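Local coordinates for periplasmic binding protein (Veillonella parvula, PDB 4N01) that probably captures a small solute in the periplasm for delivery to a membrane transporter, as solute-binding proteins of its family do, at residues 209-214 / 266-271; 218-223 / 251-256; 223-228 / 240-245; 227-232 / 313-318; 233-238 / 322-327. One frame throughout, in Å; residues are numbered along the deposited sequence. Where two conformers were deposited one is given.

All five contacts belong to the C-terminal part of the chain. Interaction 1 lies in its parallel sheet, pairing strands 209-214 and 266-270, and interactions 2 and 3 fall between those strands along the sequence. These two share Thr223 and strand 221-224, with centres about 12 Å apart; Thr223 also bonds to Ile213 of interaction 1. Interactions 4 and 5 both use helix 228-234, with centres about 10 Å apart, and tie it to the last helices of the chain. Interactions 2 and 5 are the most distant pair, about 23 Å between centres. Together the five contacts join the sheet, its antiparallel outgrowth and its covering helices, reaching the middle of the molecule at interaction 4.

Interaction 1 of 5, residues 209-214 / 266-271; sequences KRVFIY and YIIIAD
Tyr214 N gives its hydrogen to Ile268 O at 2.7 Å, almost straight at 174°, the shortest of five backbone bonds between strands 209-214 and 266-270. The two run parallel as the inner pair of a four-stranded parallel sheet, flanked by helices in the alpha/beta manner of periplasmic binding proteins. Phe212 sits between two residues of its partner strand: Phe212 N donates to Tyr266 O, and Phe212 O accepts from Ile268 N at 2.8 Å. Ala270 N closes the series on Tyr214 O.

Val211, Ile213, Tyr266 and Ile268 share one face of the sheet. There the extended chi2 of Ile268 (165°) carries its CD1 back to Val211 CB, 4.0 Å away, while Val211 CG1 rests on Tyr266 CB. On the other face, CG2 of Ile267 lies at the edge of the Phe212 ring, 4.2 Å from CD2, and also touches Tyr214 CB at 4.0 Å. Helix 280-290 packs on this side through Phe282 and Ile286, against Ile269.

At the outer end the aliphatic part of Lys209 passes obliquely beside the Tyr266 ring, CG 4.1 Å from CE2, and one water joins the two polar tips, accepting from Lys209 NZ at 2.8 Å and bonding to Tyr266 OH.

Interaction 2 of 5, residues 218-223 / 251-256; sequences DGQPFT and WAKGSW
Pro221 covers one face of the Trp256 indole: its CG stands 3.8 Å above the ring plane over the centre, and its CD makes a CH-pi contact with the five-membered ring, 3.7 Å from the centroid and only 8° off the normal. The Phe222 ring has the backbone of Ala252 over one of its faces, with CD1 3.6 Å from Ala252 C. It meets Trp251 as well, the two side chains crossing at about a right angle with Phe222 CE2 3.7 Å from Trp251 CB. CG of Phe222 is anti to its backbone N (chi1 -167°), which starts the ring off in that direction. An alanine in place of Trp256 would strip the indole from the proline ring and would probably open a gap beside Pro221, leaving its buried ring less firmly held.

The backbone pairing is antiparallel. Thr223 and Ala252 form a hydrogen-bonded pair, Thr223 N reaching Ala252 O at 3.0 Å and Ala252 N returning to Thr223 O. Phe222 and Lys253 form the non-hydrogen-bonded pair next to it, and Gly254 N then bonds to Pro221 O at 2.8 Å, nearly straight. A side chain on Gly254 would press against Thr223 CG2, which fits the absence of one. At the exposed rim the Lys253 chain crosses Gln220 at about a right angle, its CD 3.4 Å from Gln220 NE2 in the conformer given.

Strand 251-253 is thus the outer member of a small three-stranded antiparallel sheet, whose other strands, 216-217 and 221-224, make a beta-hairpin projecting from the parallel sheet of the alpha/beta fold.

Interaction 3 of 5, residues 223-228 / 240-245; sequences TAFEGY and NVMSGL
Glu226 binds the 240-245 loop through both carboxylate oxygens. OE2 uses its syn lone pair for Gly244 N, 2.7 Å away, and also accepts from a water that donates to Met242 O and takes the N-H of Leu245; OE1 accepts from Ser243 OG at 2.7 Å in the conformer given for that serine. The bend at chi2 (-60°) turns CD of Glu226 back toward the loop. An alanine here would probably leave Gly244 N and Ser243 OG without their carboxylate acceptors and the water with one partner fewer, so that the partly exposed loop could shift.

A second polar link comes from Asn240. Its ND2 donates to Ala224 O at 2.8 Å, approaching from above the carbonyl plane although Ala224 O lies close to the amide's own plane; Thr230 OG1 is a further partner of ND2. The same side chain organises its own loop: OD1 accepts from Met242 N in an Asx turn, superposed on the type I beta turn from Asn240 to Ser243 that begins on the last residue of strand 238-240. A second water donates to Asn240 OD1 and to Thr223 OG1, bridging the two segments; Thr223 OG1 is also hydrogen-bonded to Ile213 O of strand 209-214.

The apolar part belongs to Phe225 and Met242, the latter present as selenomethionine. CB of Met242 makes a CH-pi contact over the phenyl face, 4.2 Å from the centroid, and the chain then folds so that its CE touches Phe225 CE1 at 3.7 Å.

Interaction 4 of 5, residues 227-232 / 313-318; sequences GYTTNI and EITPGV
The first turn of helix 228-234, entered from Gly227 at the N-cap position, comes against the loop leaving helix 311-314, with the CA atoms of Thr229 and Ile314 5.4 Å apart. This is a buried helix-to-loop junction in the middle of the molecule, where the two lobes of a periplasmic binding protein would be expected to meet.

Tyr228 carries much of it. With CG anti to the backbone N (chi1 -168°), its ring is held between two aliphatic groups: CG of Pro316 stands 3.8 Å above one face, over the centre, and CG2 of Ile232, from the next turn of the same helix, lies against the opposite face nearer the rim. The tyrosine and proline side chains run past one another in opposite senses, and CD2 of the ring touches Pro316 CD at 3.7 Å. At the ring's edge and in its plane sits Ile314 O, 3.5 Å from Tyr228 CD2. The phenol oxygen is hydrogen-bonded to Thr320 at the start of the last helix, and Leu165 of helix 165-178 also touches the tyrosine.

Ile314 O accepts a hydrogen bond from Thr229, the residue after Tyr228, whose OG1 donates at 2.7 Å from a position tilted 34° out of the carbonyl plane. The same carbonyl therefore fixes the hydroxyl and borders the Tyr228 ring. Beside this bond the aliphatic branches touch: Thr229 CG2 meets Ile314 CD1, while CD1 of Ile232 ends 4.1 Å from Ile314 CA.

Interaction 5 of 5, residues 233-238 / 322-327; sequences LKLIGA and DALKRL
Ile236 and Leu324 make the close part of this contact, joined by Leu327 one turn further along helix 320-332. The CD1 methyl of Ile236 enters between the two leucines, 3.8 Å from Leu324 CD2 and 3.7 Å from Leu327 CB. Its chi1 of 56° sets CG1 between the backbone N and the carbonyl carbon, and the extended chi2 sends CD1 on toward the helix; the other branch, CG2, rests against Leu324, 3.9 Å from its carbonyl O. All three residues are buried, and Ile199 and Leu203 of helix 182-203 pack on Ile236 as well.

The backbone that presents Ile236 is the end of helix 228-234, finished by a Schellman motif. Ala238 N returns to Leu233 O at 3.0 Å and Gly237 N to Lys234 O, with Gly237 as the C-prime residue at positive phi. Leu233 O takes a second N-H, from Ile236, and the two donors come from opposite faces of its carbonyl plane. The chain can then turn directly into strand 238-240 of the parallel sheet, so the contact joins a strand-helix-strand connection to the C-terminal helix, whose Leu327 also packs on Ile307 and Val309 of strand 306-309 in that sheet.

Looser touches flank the isoleucine. Leu233 CD2 meets Leu327 CD1 at 4.0 Å but stays 4.4 Å from Leu324 CD2, its CD1 facing the sheet residues Ile213 and Ile268. Toward solvent, the partly exposed Leu235 offers a single methyl, CD1, which reaches Leu324 CD1 at 4.1 Å and shares that margin with Leu196 of helix 182-203.

Interaction 1 of 5, residues 209-214 / 266-271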
# COMPACT_ATOMS: atom_id res chain seq x y z
N LYS A 209 -4.69 17.75 12.53
CA LYS A 209 -5.43 16.86 13.43
C LYS A 209 -4.59 15.65 13.81
O LYS A 209 -3.77 15.20 13.01
CB LYS A 209 -6.72 16.39 12.76
CG LYS A 209 -7.67 17.51 12.41
CD LYS A 209 -8.23 18.17 13.65
CE LYS A 209 -9.23 19.25 13.26
NZ LYS A 209 -9.95 19.79 14.44
N ARG A 210 -4.80 15.13 15.01
CA ARG A 210 -4.07 13.94 15.44
C ARG A 210 -4.90 12.70 15.20
O ARG A 210 -6.10 12.68 15.50
CB ARG A 210 -3.68 14.09 16.91
CG ARG A 210 -2.55 15.08 17.07
CD ARG A 210 -2.52 15.69 18.44
NE ARG A 210 -2.20 14.74 19.50
CZ ARG A 210 -0.97 14.30 19.78
NH1 ARG A 210 0.07 14.72 19.05
NH2 ARG A 210 -0.77 13.45 20.77
N VAL A 211 -4.28 11.67 14.62
CA VAL A 211 -5.03 10.47 14.23
C VAL A 211 -4.39 9.18 14.76
O VAL A 211 -3.20 9.13 15.04
CB VAL A 211 -5.23 10.38 12.69
CG1 VAL A 211 -5.86 11.67 12.17
CG2 VAL A 211 -3.89 10.10 11.97
N PHE A 212 -5.19 8.14 14.91
CA PHE A 212 -4.70 6.84 15.31
C PHE A 212 -5.22 5.83 14.30
O PHE A 212 -6.40 5.83 13.96
CB PHE A 212 -5.21 6.50 16.72
CG PHE A 212 -4.95 5.07 17.13
CD1 PHE A 212 -3.66 4.64 17.42
CD2 PHE A 212 -6.00 4.18 17.26
CE1 PHE A 212 -3.42 3.33 17.81
CE2 PHE A 212 -5.77 2.86 17.66
CZ PHE A 212 -4.48 2.44 17.93
N ILE A 213 -4.33 5.00 13.78
CA ILE A 213 -4.74 3.97 12.83
C ILE A 213 -4.99 2.65 13.56
O ILE A 213 -4.10 2.10 14.21
CB ILE A 213 -3.69 3.75 11.73
CG1 ILE A 213 -3.52 5.04 10.91
CG2 ILE A 213 -4.13 2.62 10.82
CD1 ILE A 213 -2.45 5.96 11.43
N TYR A 214 -6.21 2.13 13.44
CA TYR A 214 -6.61 0.91 14.12
C TYR A 214 -6.77 -0.18 13.06
O TYR A 214 -7.74 -0.18 12.30
CB TYR A 214 -7.91 1.15 14.89
CG TYR A 214 -8.53 -0.04 15.60
CD1 TYR A 214 -8.30 -0.28 16.95
CD2 TYR A 214 -9.39 -0.91 14.92
CE1 TYR A 214 -8.88 -1.36 17.60
CE2 TYR A 214 -9.98 -1.98 15.57
CZ TYR A 214 -9.72 -2.20 16.91
OH TYR A 214 -10.31 -3.27 17.54
N TYR A 266 -9.10 11.68 15.58
CA TYR A 266 -9.79 10.73 14.69
C TYR A 266 -9.18 9.35 14.84
O TYR A 266 -7.98 9.22 15.08
CB TYR A 266 -9.71 11.18 13.22
CG TYR A 266 -10.47 12.45 12.97
CD1 TYR A 266 -11.75 12.42 12.44
CD2 TYR A 266 -9.93 13.67 13.32
CE1 TYR A 266 -12.47 13.60 12.25
CE2 TYR A 266 -10.64 14.85 13.15
CZ TYR A 266 -11.91 14.80 12.61
OH TYR A 266 -12.60 15.97 12.45
N ILE A 267 -10.01 8.33 14.70
CA ILE A 267 -9.52 6.96 14.63
C ILE A 267 -9.82 6.39 13.25
O ILE A 267 -10.98 6.31 12.83
CB ILE A 267 -10.15 6.06 15.73
CG1 ILE A 267 -9.64 6.48 17.11
CG2 ILE A 267 -9.81 4.60 15.46
CD1 ILE A 267 -10.48 5.92 18.26
N ILE A 268 -8.77 6.03 12.52
CA ILE A 268 -8.93 5.51 11.17
C ILE A 268 -8.87 4.00 11.26
O ILE A 268 -7.91 3.43 11.76
CB ILE A 268 -7.78 6.03 10.26
CG1 ILE A 268 -7.86 7.56 10.13
CG2 ILE A 268 -7.86 5.38 8.89
CD1 ILE A 268 -6.56 8.20 9.57
N ILE A 269 -9.91 3.35 10.75
CA ILE A 269 -10.10 1.93 10.97
C ILE A 269 -10.01 1.18 9.65
O ILE A 269 -10.74 1.49 8.70
CB ILE A 269 -11.50 1.67 11.56
CG1 ILE A 269 -11.60 2.26 12.98
CG2 ILE A 269 -11.84 0.17 11.53
CD1 ILE A 269 -13.00 2.16 13.58
N ALA A 270 -9.13 0.19 9.58
CA ALA A 270 -9.01 -0.63 8.38
C ALA A 270 -10.16 -1.64 8.30
O ALA A 270 -10.38 -2.43 9.23
CB ALA A 270 -7.66 -1.35 8.34
N ASP A 271 -10.88 -1.62 7.19
CA ASP A 271 -12.01 -2.54 6.98
C ASP A 271 -11.55 -3.74 6.13
O ASP A 271 -11.14 -3.57 4.98
CB ASP A 271 -13.15 -1.76 6.30
CG ASP A 271 -14.40 -2.61 6.09
OD1 ASP A 271 -15.51 -2.13 6.42
OD2 ASP A 271 -14.31 -3.74 5.59
O HOH W 1 -11.94 17.85 14.66

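Interaction 2 of 5, residues 218-223 / 251-256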
# COMPACT_ATOMS: atom_id res chain seq x y z
N ASP A 218 -5.91 -7.65 19.37
CA ASP A 218 -5.88 -8.98 19.98
C ASP A 218 -5.38 -8.72 21.38
O ASP A 218 -4.22 -8.99 21.70
CB ASP A 218 -4.93 -9.91 19.21
CG ASP A 218 -5.24 -11.38 19.45
OD1 ASP A 218 -6.43 -11.71 19.66
OD2 ASP A 218 -4.30 -12.20 19.41
N GLY A 219 -6.25 -8.17 22.22
CA GLY A 219 -5.85 -7.65 23.51
C GLY A 219 -5.33 -6.23 23.36
O GLY A 219 -5.93 -5.27 23.85
N GLN A 220 -4.19 -6.10 22.67
CA GLN A 220 -3.61 -4.80 22.35
C GLN A 220 -3.98 -4.41 20.92
O GLN A 220 -4.24 -5.27 20.09
CB GLN A 220 -2.08 -4.87 22.44
CG GLN A 220 -1.51 -4.92 23.84
CD GLN A 220 0.00 -4.89 23.82
OE1 GLN A 220 0.62 -3.89 24.19
NE2 GLN A 220 0.61 -5.98 23.37
N PRO A 221 -4.01 -3.10 20.63
CA PRO A 221 -4.27 -2.72 19.23
C PRO A 221 -3.03 -2.92 18.35
O PRO A 221 -1.90 -2.78 18.83
CB PRO A 221 -4.62 -1.24 19.33
CG PRO A 221 -3.87 -0.76 20.51
CD PRO A 221 -3.84 -1.92 21.50
N PHE A 222 -3.26 -3.28 17.09
CA PHE A 222 -2.20 -3.37 16.09
C PHE A 222 -2.32 -2.11 15.26
O PHE A 222 -3.41 -1.79 14.76
CB PHE A 222 -2.45 -4.61 15.23
CG PHE A 222 -1.28 -5.01 14.36
CD1 PHE A 222 -0.15 -5.60 14.92
CD2 PHE A 222 -1.34 -4.84 12.98
CE1 PHE A 222 0.92 -5.99 14.11
CE2 PHE A 222 -0.28 -5.23 12.17
CZ PHE A 222 0.85 -5.80 12.74
N THR A 223 -1.22 -1.39 15.10
CA THR A 223 -1.28 -0.04 14.56
C THR A 223 -0.06 0.33 13.72
O THR A 223 0.92 -0.41 13.66
CB THR A 223 -1.47 0.96 15.70
OG1 THR A 223 -1.71 2.27 15.16
CG2 THR A 223 -0.23 1.00 16.58
N TRP A 251 4.38 -1.43 11.13
CA TRP A 251 3.23 -1.94 11.89
C TRP A 251 3.68 -2.79 13.07
O TRP A 251 4.61 -3.57 12.94
CB TRP A 251 2.34 -2.83 10.99
CG TRP A 251 1.78 -2.12 9.79
CD1 TRP A 251 2.35 -2.02 8.55
CD2 TRP A 251 0.54 -1.39 9.71
NE1 TRP A 251 1.54 -1.28 7.71
CE2 TRP A 251 0.42 -0.89 8.40
CE3 TRP A 251 -0.50 -1.14 10.62
CZ2 TRP A 251 -0.68 -0.14 7.98
CZ3 TRP A 251 -1.59 -0.39 10.20
CH2 TRP A 251 -1.68 0.09 8.89
N ALA A 252 3.00 -2.66 14.20
CA ALA A 252 3.31 -3.47 15.37
C ALA A 252 2.21 -3.30 16.39
O ALA A 252 1.33 -2.45 16.22
CB ALA A 252 4.64 -3.06 15.99
N LYS A 253 2.27 -4.08 17.45
CA LYS A 253 1.33 -3.92 18.54
C LYS A 253 1.63 -2.65 19.32
O LYS A 253 2.79 -2.33 19.56
CB LYS A 253 1.39 -5.13 19.48
CG LYS A 253 0.54 -6.32 19.04
CD LYS A 253 0.06 -7.12 20.25
CE LYS A 253 -0.93 -8.21 19.86
NZ LYS A 253 -0.28 -9.25 19.02
N GLY A 254 0.58 -1.93 19.70
CA GLY A 254 0.72 -0.76 20.56
C GLY A 254 0.05 -1.06 21.90
O GLY A 254 -0.47 -2.16 22.10
N SER A 255 0.07 -0.08 22.80
CA SER A 255 -0.66 -0.17 24.06
C SER A 255 -1.78 0.86 24.04
O SER A 255 -1.59 1.98 23.55
CB SER A 255 0.28 0.11 25.23
OG SER A 255 1.16 -0.98 25.45
N TRP A 256 -2.94 0.49 24.57
CA TRP A 256 -4.04 1.44 24.69
C TRP A 256 -3.64 2.63 25.58
O TRP A 256 -4.11 3.73 25.36
CB TRP A 256 -5.30 0.77 25.26
CG TRP A 256 -6.08 -0.09 24.28
CD1 TRP A 256 -6.40 -1.42 24.43
CD2 TRP A 256 -6.63 0.31 23.01
NE1 TRP A 256 -7.11 -1.86 23.33
CE2 TRP A 256 -7.26 -0.82 22.45
CE3 TRP A 256 -6.64 1.51 22.29
CZ2 TRP A 256 -7.91 -0.78 21.22
CZ3 TRP A 256 -7.28 1.54 21.07
CH2 TRP A 256 -7.91 0.41 20.54

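Interaction 3 of 5, residues 223-228 / 240-245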
# COMPACT_ATOMS: atom_id res chain seq x y z
N THR A 223 -1.22 -1.39 15.10
CA THR A 223 -1.28 -0.04 14.56
C THR A 223 -0.06 0.33 13.72
O THR A 223 0.92 -0.41 13.66
CB THR A 223 -1.47 0.96 15.70
OG1 THR A 223 -1.71 2.27 15.16
CG2 THR A 223 -0.23 1.00 16.58
N ALA A 224 -0.12 1.48 13.05
CA ALA A 224 1.00 1.93 12.23
C ALA A 224 1.88 2.91 13.01
O ALA A 224 1.37 3.76 13.76
CB ALA A 224 0.50 2.57 10.93
N PHE A 225 3.19 2.79 12.85
CA PHE A 225 4.12 3.67 13.58
C PHE A 225 4.86 4.61 12.63
O PHE A 225 4.56 5.80 12.58
CB PHE A 225 5.11 2.84 14.44
CG PHE A 225 4.46 2.21 15.66
CD1 PHE A 225 4.57 2.80 16.91
CD2 PHE A 225 3.74 1.03 15.54
CE1 PHE A 225 3.98 2.21 18.05
CE2 PHE A 225 3.14 0.44 16.67
CZ PHE A 225 3.26 1.04 17.91
N GLU A 226 5.82 4.07 11.89
CA GLU A 226 6.63 4.91 11.01
C GLU A 226 6.48 4.46 9.57
O GLU A 226 5.95 3.39 9.30
CB GLU A 226 8.11 4.87 11.43
CG GLU A 226 8.39 5.33 12.87
CD GLU A 226 7.96 6.77 13.18
OE1 GLU A 226 7.67 7.54 12.24
OE2 GLU A 226 7.92 7.14 14.38
N GLY A 227 6.95 5.28 8.63
CA GLY A 227 6.96 4.87 7.25
C GLY A 227 5.79 5.37 6.43
O GLY A 227 5.18 6.39 6.74
N TYR A 228 5.45 4.61 5.40
CA TYR A 228 4.55 5.09 4.36
C TYR A 228 3.23 5.67 4.87
O TYR A 228 2.85 6.80 4.52
CB TYR A 228 4.29 3.98 3.34
CG TYR A 228 3.61 4.46 2.10
CD1 TYR A 228 4.35 5.02 1.06
CD2 TYR A 228 2.23 4.37 1.96
CE1 TYR A 228 3.73 5.47 -0.09
CE2 TYR A 228 1.60 4.81 0.81
CZ TYR A 228 2.36 5.35 -0.21
OH TYR A 228 1.74 5.80 -1.35
N ASN A 240 -0.05 11.02 12.70
CA ASN A 240 -0.16 9.73 13.39
C ASN A 240 0.39 9.80 14.81
O ASN A 240 1.58 10.09 15.00
CB ASN A 240 0.60 8.66 12.57
CG ASN A 240 0.53 7.27 13.18
OD1 ASN A 240 -0.10 7.07 14.22
ND2 ASN A 240 1.15 6.29 12.51
N VAL A 241 -0.46 9.56 15.81
CA VAL A 241 -0.02 9.72 17.20
C VAL A 241 0.97 8.66 17.65
O VAL A 241 1.62 8.80 18.70
CB VAL A 241 -1.19 9.76 18.22
CG1 VAL A 241 -2.08 10.99 17.97
CG2 VAL A 241 -2.00 8.48 18.13
N MSE A 242 1.10 7.59 16.87
CA MSE A 242 2.06 6.54 17.21
C MSE A 242 3.44 6.80 16.58
O MSE A 242 4.39 6.09 16.87
CB MSE A 242 1.54 5.14 16.82
CG MSE A 242 0.20 4.79 17.47
SE MSE A 242 0.20 5.01 19.44
CE MSE A 242 0.97 3.28 19.88
N SER A 243 3.53 7.82 15.72
CA SER A 243 4.81 8.19 15.13
C SER A 243 5.59 9.12 16.06
O SER A 243 5.00 9.80 16.91
CB SER A 243 4.59 8.86 13.76
OG SER A 243 5.82 9.32 13.21
N GLY A 244 6.92 9.14 15.92
CA GLY A 244 7.76 9.96 16.79
C GLY A 244 7.92 9.38 18.18
O GLY A 244 8.34 10.08 19.11
N LEU A 245 7.58 8.10 18.35
CA LEU A 245 7.74 7.44 19.66
C LEU A 245 8.94 6.49 19.72
O LEU A 245 9.10 5.74 20.69
CB LEU A 245 6.46 6.68 20.03
CG LEU A 245 5.18 7.51 20.08
CD1 LEU A 245 4.02 6.65 20.55
CD2 LEU A 245 5.34 8.72 21.00
O HOH W 2 -1.67 4.96 14.68
O HOH W 3 7.25 5.72 16.69

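Interaction 4 of 5, residues 227-232 / 313-318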
# COMPACT_ATOMS: atom_id res chain seq x y z
N GLY A 227 6.95 5.28 8.63
CA GLY A 227 6.96 4.87 7.25
C GLY A 227 5.79 5.37 6.43
O GLY A 227 5.18 6.39 6.74
N TYR A 228 5.45 4.61 5.40
CA TYR A 228 4.55 5.09 4.36
C TYR A 228 3.23 5.67 4.87
O TYR A 228 2.85 6.80 4.52
CB TYR A 228 4.29 3.98 3.34
CG TYR A 228 3.61 4.46 2.10
CD1 TYR A 228 4.35 5.02 1.06
CD2 TYR A 228 2.23 4.37 1.96
CE1 TYR A 228 3.73 5.47 -0.09
CE2 TYR A 228 1.60 4.81 0.81
CZ TYR A 228 2.36 5.35 -0.21
OH TYR A 228 1.74 5.80 -1.35
N THR A 229 2.51 4.91 5.70
CA THR A 229 1.19 5.34 6.14
C THR A 229 1.28 6.67 6.90
O THR A 229 0.48 7.58 6.69
CB THR A 229 0.53 4.28 7.05
OG1 THR A 229 0.32 3.07 6.30
CG2 THR A 229 -0.82 4.79 7.57
N THR A 230 2.27 6.77 7.77
CA THR A 230 2.48 8.00 8.53
C THR A 230 2.81 9.16 7.61
O THR A 230 2.26 10.25 7.74
CB THR A 230 3.62 7.79 9.52
OG1 THR A 230 3.18 6.89 10.54
CG2 THR A 230 4.04 9.12 10.15
N ASN A 231 3.71 8.92 6.66
CA ASN A 231 4.16 9.99 5.78
C ASN A 231 3.11 10.52 4.82
O ASN A 231 3.07 11.72 4.55
CB ASN A 231 5.42 9.55 5.03
CG ASN A 231 6.60 9.43 5.95
OD1 ASN A 231 6.69 10.18 6.93
ND2 ASN A 231 7.49 8.50 5.66
N ILE A 232 2.24 9.66 4.30
CA ILE A 232 1.21 10.14 3.38
C ILE A 232 0.10 10.89 4.14
O ILE A 232 -0.43 11.88 3.64
CB ILE A 232 0.62 9.00 2.51
CG1 ILE A 232 -0.03 7.92 3.39
CG2 ILE A 232 1.72 8.39 1.66
CD1 ILE A 232 -1.40 7.52 2.94
N GLU A 313 -5.44 1.54 0.50
CA GLU A 313 -5.50 2.98 0.33
C GLU A 313 -4.40 3.71 1.08
O GLU A 313 -4.03 4.83 0.71
CB GLU A 313 -6.86 3.51 0.83
CG GLU A 313 -8.01 3.17 -0.11
CD GLU A 313 -9.37 3.57 0.45
OE1 GLU A 313 -9.54 3.55 1.69
OE2 GLU A 313 -10.26 3.92 -0.35
N ILE A 314 -3.89 3.09 2.14
CA ILE A 314 -2.88 3.74 2.98
C ILE A 314 -1.52 3.05 2.95
O ILE A 314 -0.63 3.36 3.74
CB ILE A 314 -3.35 3.88 4.46
CG1 ILE A 314 -3.79 2.52 5.02
CG2 ILE A 314 -4.46 4.90 4.56
CD1 ILE A 314 -4.05 2.54 6.53
N THR A 315 -1.38 2.09 2.03
CA THR A 315 -0.11 1.43 1.79
C THR A 315 0.26 1.64 0.30
O THR A 315 -0.60 2.07 -0.48
CB THR A 315 -0.18 -0.06 2.15
OG1 THR A 315 -1.26 -0.66 1.43
CG2 THR A 315 -0.41 -0.22 3.66
N PRO A 316 1.51 1.36 -0.08
CA PRO A 316 1.95 1.71 -1.44
C PRO A 316 1.08 1.09 -2.53
O PRO A 316 0.61 -0.03 -2.37
CB PRO A 316 3.36 1.12 -1.50
CG PRO A 316 3.85 1.23 -0.08
CD PRO A 316 2.64 0.91 0.76
N GLY A 317 0.87 1.83 -3.62
CA GLY A 317 0.02 1.36 -4.70
C GLY A 317 -0.37 2.52 -5.59
O GLY A 317 0.44 3.42 -5.82
N VAL A 318 -1.61 2.52 -6.08
CA VAL A 318 -2.05 3.55 -7.01
C VAL A 318 -3.23 4.31 -6.46
O VAL A 318 -3.79 5.17 -7.13
CB VAL A 318 -2.42 2.95 -8.38
CG1 VAL A 318 -1.22 2.24 -8.99
CG2 VAL A 318 -3.60 2.00 -8.22

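Interaction 5 of 5, residues 233-238 / 322-327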
# COMPACT_ATOMS: atom_id res chain seq x y z
N LEU A 233 -0.21 10.45 5.35
CA LEU A 233 -1.21 11.14 6.16
C LEU A 233 -0.75 12.54 6.57
O LEU A 233 -1.57 13.46 6.68
CB LEU A 233 -1.60 10.31 7.41
CG LEU A 233 -2.42 9.06 7.08
CD1 LEU A 233 -2.65 8.23 8.35
CD2 LEU A 233 -3.74 9.44 6.42
N LYS A 234 0.55 12.72 6.75
CA LYS A 234 1.08 14.05 7.05
C LYS A 234 0.80 15.05 5.92
O LYS A 234 0.69 16.25 6.16
CB LYS A 234 2.58 13.98 7.36
CG LYS A 234 2.88 13.44 8.75
CD LYS A 234 4.38 13.44 9.05
CE LYS A 234 4.60 13.15 10.54
NZ LYS A 234 6.03 12.83 10.86
N LEU A 235 0.65 14.55 4.70
CA LEU A 235 0.38 15.43 3.56
C LEU A 235 -0.97 16.17 3.66
O LEU A 235 -1.16 17.20 3.00
CB LEU A 235 0.42 14.64 2.24
CG LEU A 235 1.77 14.04 1.84
CD1 LEU A 235 1.56 13.18 0.60
CD2 LEU A 235 2.81 15.13 1.58
N ILE A 236 -1.90 15.63 4.44
CA ILE A 236 -3.21 16.27 4.59
C ILE A 236 -3.47 16.71 6.02
O ILE A 236 -4.61 16.77 6.47
CB ILE A 236 -4.38 15.36 4.13
CG1 ILE A 236 -4.35 14.02 4.88
CG2 ILE A 236 -4.34 15.15 2.62
CD1 ILE A 236 -5.65 13.19 4.70
N GLY A 237 -2.39 17.00 6.74
CA GLY A 237 -2.52 17.52 8.09
C GLY A 237 -3.07 16.51 9.07
O GLY A 237 -3.74 16.88 10.03
N ALA A 238 -2.82 15.23 8.82
CA ALA A 238 -3.26 14.18 9.74
C ALA A 238 -2.01 13.55 10.34
O ALA A 238 -1.26 12.89 9.63
CB ALA A 238 -4.08 13.14 8.99
N ASP A 322 -6.01 9.53 -4.35
CA ASP A 322 -7.47 9.41 -4.38
C ASP A 322 -8.05 9.24 -2.98
O ASP A 322 -9.04 9.90 -2.62
CB ASP A 322 -7.89 8.23 -5.27
CG ASP A 322 -9.39 8.05 -5.33
OD1 ASP A 322 -10.04 8.82 -6.08
OD2 ASP A 322 -9.92 7.16 -4.64
N ALA A 323 -7.43 8.39 -2.18
CA ALA A 323 -7.87 8.16 -0.81
C ALA A 323 -7.62 9.39 0.07
O ALA A 323 -8.45 9.75 0.92
CB ALA A 323 -7.15 6.96 -0.23
N LEU A 324 -6.48 10.05 -0.14
CA LEU A 324 -6.17 11.26 0.62
C LEU A 324 -7.18 12.37 0.38
O LEU A 324 -7.47 13.17 1.27
CB LEU A 324 -4.77 11.75 0.27
CG LEU A 324 -3.57 10.99 0.84
CD1 LEU A 324 -2.27 11.62 0.33
CD2 LEU A 324 -3.59 10.99 2.35
N LYS A 325 -7.73 12.43 -0.83
CA LYS A 325 -8.78 13.39 -1.15
C LYS A 325 -9.99 13.17 -0.23
O LYS A 325 -10.49 14.11 0.41
CB LYS A 325 -9.19 13.25 -2.61
CG LYS A 325 -10.13 14.33 -3.11
CD LYS A 325 -10.29 14.20 -4.64
CE LYS A 325 -11.14 15.33 -5.21
NZ LYS A 325 -12.54 15.30 -4.73
N ARG A 326 -10.45 11.93 -0.16
CA ARG A 326 -11.60 11.58 0.68
C ARG A 326 -11.31 11.81 2.16
O ARG A 326 -12.16 12.34 2.89
CB ARG A 326 -12.00 10.12 0.45
CG ARG A 326 -13.32 9.72 1.11
CD ARG A 326 -13.64 8.24 0.85
NE ARG A 326 -12.96 7.36 1.80
CZ ARG A 326 -11.99 6.50 1.48
NH1 ARG A 326 -11.57 6.39 0.22
NH2 ARG A 326 -11.45 5.74 2.43
N LEU A 327 -10.12 11.42 2.60
CA LEU A 327 -9.75 11.53 4.00
C LEU A 327 -9.66 12.99 4.40
O LEU A 327 -10.09 13.37 5.48
CB LEU A 327 -8.42 10.82 4.28
CG LEU A 327 -8.43 9.29 4.21
CD1 LEU A 327 -7.03 8.71 4.30
CD2 LEU A 327 -9.26 8.75 5.32